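Putative cell adhesion protein (Parabacteroides distasonis, PDB 3LIU) probably serves as a structural subunit of fimbriae, the FimA/Mfa1-type pili of Bacteroidetes, and so takes part in cell adhesion. Local coordinates at residues N91-L100 / T112-K123. Residues are numbered along the deposited sequence; the frame is centred on the assembly and turned at random.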
# COMPACT_ATOMS: atom_id res chain seq x y z
N ASN A 91 -3.36 13.37 -4.47
CA ASN A 91 -2.63 12.75 -5.57
C ASN A 91 -3.48 11.75 -6.39
O ASN A 91 -2.98 10.76 -6.89
CB ASN A 91 -1.35 12.09 -5.06
CG ASN A 91 -0.39 13.10 -4.40
OD1 ASN A 91 -0.30 14.23 -4.84
ND2 ASN A 91 0.27 12.70 -3.31
N ALA A 92 -4.78 11.99 -6.48
CA ALA A 92 -5.64 11.15 -7.30
C ALA A 92 -5.22 11.23 -8.76
O ALA A 92 -5.01 12.33 -9.31
CB ALA A 92 -7.10 11.52 -7.13
N ALA A 93 -5.15 10.07 -9.42
CA ALA A 93 -4.84 10.03 -10.86
C ALA A 93 -5.92 10.82 -11.61
O ALA A 93 -7.04 10.96 -11.11
CB ALA A 93 -4.74 8.59 -11.37
N PRO A 94 -5.58 11.42 -12.75
CA PRO A 94 -6.57 12.21 -13.51
C PRO A 94 -7.94 11.57 -13.71
O PRO A 94 -8.96 12.22 -13.47
CB PRO A 94 -5.86 12.44 -14.84
CG PRO A 94 -4.46 12.68 -14.40
CD PRO A 94 -4.22 11.61 -13.32
N VAL A 95 -7.98 10.31 -14.11
CA VAL A 95 -9.27 9.63 -14.34
C VAL A 95 -9.99 9.43 -13.00
O VAL A 95 -11.23 9.54 -12.93
CB VAL A 95 -9.09 8.27 -15.08
CG1 VAL A 95 -10.36 7.41 -15.06
CG2 VAL A 95 -8.66 8.49 -16.55
N ILE A 96 -9.24 9.19 -11.93
CA ILE A 96 -9.86 9.04 -10.59
C ILE A 96 -10.48 10.39 -10.14
O ILE A 96 -11.52 10.42 -9.50
CB ILE A 96 -8.85 8.52 -9.53
CG1 ILE A 96 -8.19 7.20 -9.98
CG2 ILE A 96 -9.50 8.38 -8.09
CD1 ILE A 96 -9.19 6.02 -10.31
N GLN A 97 -9.85 11.50 -10.49
CA GLN A 97 -10.39 12.81 -10.14
C GLN A 97 -11.80 12.99 -10.70
O GLN A 97 -12.67 13.51 -10.02
CB GLN A 97 -9.49 13.95 -10.64
CG GLN A 97 -8.10 14.01 -10.00
CD GLN A 97 -7.21 15.04 -10.70
OE1 GLN A 97 -7.70 15.95 -11.34
NE2 GLN A 97 -5.90 14.85 -10.62
N THR A 98 -12.04 12.49 -11.91
CA THR A 98 -13.32 12.60 -12.54
C THR A 98 -14.32 11.64 -11.93
O THR A 98 -15.48 12.01 -11.68
CB THR A 98 -13.22 12.34 -14.04
OG1 THR A 98 -12.38 13.35 -14.61
CG2 THR A 98 -14.60 12.42 -14.69
N GLU A 99 -13.87 10.42 -11.67
CA GLU A 99 -14.72 9.46 -10.97
C GLU A 99 -15.19 10.01 -9.62
O GLU A 99 -16.36 9.93 -9.29
CB GLU A 99 -13.99 8.13 -10.78
CG GLU A 99 -13.79 7.36 -12.07
CD GLU A 99 -13.09 6.01 -11.88
OE1 GLU A 99 -12.73 5.64 -10.76
OE2 GLU A 99 -12.91 5.29 -12.88
N LEU A 100 -14.26 10.61 -8.88
CA LEU A 100 -14.60 11.20 -7.61
C LEU A 100 -15.60 12.36 -7.83
O LEU A 100 -16.54 12.52 -7.06
CB LEU A 100 -13.34 11.64 -6.86
CG LEU A 100 -12.37 10.57 -6.29
CD1 LEU A 100 -11.07 11.27 -5.78
CD2 LEU A 100 -12.99 9.66 -5.19
N THR A 112 -14.59 4.63 -4.30
CA THR A 112 -13.97 4.75 -5.59
C THR A 112 -12.70 3.89 -5.70
O THR A 112 -11.86 3.89 -4.82
CB THR A 112 -13.62 6.21 -5.93
OG1 THR A 112 -14.82 6.97 -5.93
CG2 THR A 112 -13.01 6.31 -7.30
N THR A 113 -12.59 3.12 -6.79
CA THR A 113 -11.49 2.17 -6.93
C THR A 113 -10.25 2.88 -7.48
O THR A 113 -10.33 3.53 -8.51
CB THR A 113 -11.87 1.01 -7.85
OG1 THR A 113 -12.95 0.28 -7.23
CG2 THR A 113 -10.65 0.07 -8.03
N ILE A 114 -9.11 2.75 -6.80
CA ILE A 114 -7.84 3.28 -7.35
C ILE A 114 -7.00 2.09 -7.87
O ILE A 114 -7.24 0.93 -7.46
CB ILE A 114 -7.05 4.18 -6.32
CG1 ILE A 114 -6.82 3.43 -5.01
CG2 ILE A 114 -7.76 5.57 -6.21
CD1 ILE A 114 -6.00 4.20 -3.83
N ASN A 115 -6.04 2.36 -8.77
CA ASN A 115 -5.28 1.34 -9.48
C ASN A 115 -3.79 1.46 -9.19
O ASN A 115 -3.21 2.55 -9.25
CB ASN A 115 -5.52 1.44 -10.97
CG ASN A 115 -6.98 1.35 -11.31
OD1 ASN A 115 -7.60 0.27 -11.20
ND2 ASN A 115 -7.57 2.49 -11.68
N LEU A 116 -3.19 0.33 -8.84
CA LEU A 116 -1.82 0.29 -8.29
C LEU A 116 -0.80 0.81 -9.27
O LEU A 116 0.13 1.47 -8.87
CB LEU A 116 -1.46 -1.13 -7.81
CG LEU A 116 -0.10 -1.24 -7.09
CD1 LEU A 116 -0.03 -0.29 -5.85
CD2 LEU A 116 0.18 -2.72 -6.62
N SER A 117 -1.02 0.55 -10.56
CA SER A 117 -0.10 0.97 -11.57
C SER A 117 0.03 2.50 -11.68
O SER A 117 1.01 2.96 -12.29
CB SER A 117 -0.49 0.34 -12.95
OG SER A 117 -1.76 0.82 -13.35
N ASP A 118 -0.92 3.27 -11.12
CA ASP A 118 -0.77 4.70 -10.99
C ASP A 118 0.11 5.14 -9.84
O ASP A 118 0.44 6.32 -9.79
CB ASP A 118 -2.10 5.42 -10.77
CG ASP A 118 -3.05 5.31 -11.96
OD1 ASP A 118 -2.56 5.23 -13.08
OD2 ASP A 118 -4.26 5.32 -11.76
N GLU A 119 0.48 4.25 -8.91
CA GLU A 119 1.18 4.71 -7.68
C GLU A 119 2.70 4.86 -7.84
O GLU A 119 3.46 3.99 -7.47
CB GLU A 119 0.86 3.81 -6.49
CG GLU A 119 -0.63 3.64 -6.22
CD GLU A 119 -1.32 4.92 -5.70
OE1 GLU A 119 -0.65 5.97 -5.47
OE2 GLU A 119 -2.55 4.86 -5.55
N THR A 120 3.10 5.98 -8.41
CA THR A 120 4.51 6.35 -8.57
C THR A 120 4.85 7.61 -7.77
O THR A 120 3.97 8.42 -7.42
CB THR A 120 4.81 6.65 -10.03
OG1 THR A 120 4.04 7.78 -10.43
CG2 THR A 120 4.44 5.42 -10.92
N LEU A 121 6.13 7.80 -7.50
CA LEU A 121 6.57 9.00 -6.84
C LEU A 121 6.33 10.17 -7.77
O LEU A 121 6.06 11.23 -7.33
CB LEU A 121 8.02 8.91 -6.36
CG LEU A 121 8.32 7.81 -5.35
CD1 LEU A 121 9.78 7.91 -4.90
CD2 LEU A 121 7.35 7.88 -4.15
N THR A 122 6.34 9.97 -9.08
CA THR A 122 5.98 11.10 -9.97
C THR A 122 4.56 11.60 -9.83
O THR A 122 4.36 12.80 -9.73
CB THR A 122 6.28 10.81 -11.44
OG1 THR A 122 7.64 10.41 -11.54
CG2 THR A 122 6.06 12.07 -12.28
N LYS A 123 3.57 10.71 -9.77
CA LYS A 123 2.20 11.14 -9.44
C LYS A 123 2.11 11.70 -8.03
O LYS A 123 1.33 12.65 -7.75
CB LYS A 123 1.20 10.00 -9.56
CG LYS A 123 -0.23 10.41 -9.12
CD LYS A 123 -1.22 9.29 -9.34
CE LYS A 123 -1.10 8.19 -8.26
NZ LYS A 123 -1.49 8.58 -6.94
O HOH W 1 -11.68 3.48 -10.77
O HOH W 2 -14.39 3.17 -8.96
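Lys123 reaches across to Asn91, its NZ donating to the backbone O of Asn91 at 2.6 Å, 18° off the carbonyl plane. The chain leaves the backbone extended, then bends at chi3 (77°) and chi4 (68°), which turns the ammonium back toward Glu119; there NZ makes a salt bridge with OE1 at 3.1 Å, meeting the carboxylate from above its plane. A third bond goes to Thr126 OG1. A methionine in its place would probably leave Asn91 O without this donor and the Glu119 carboxylate without its counter-charge.

Apolar packing joins Ile96 to Ile114, crossing at about a right angle, CG2 to CG2 at 3.8 Å. The Ile96 CD1 methyl is set instead against a backbone carbonyl, Thr113 O. One turn on, Leu100 sets CD2 3.6 Å from Thr112 CB; the Thr112 hydroxyl bonds back to Phe109 O.

At the more open edge, water 1 donates to Thr113 O (2.6 Å) but sits doubtfully close to Glu99 OE1; water 2 accepts from Thr113 N (2.8 Å). A glycerol, probably from the crystallisation liquor, lies beside the Glu99 side chain.

This is structural packing within the helix-containing connection between strands 82-90 and 127-136 of the probable FimA-type region. The axis of the 94-100 turns, N-capped by Ala93, comes within 9.3 Å of that of antiparallel strand 113-115. Leu100 also touches strand 45-52, whereas strand 113-115 pairs with strand 193-213, so the contact links their sheets.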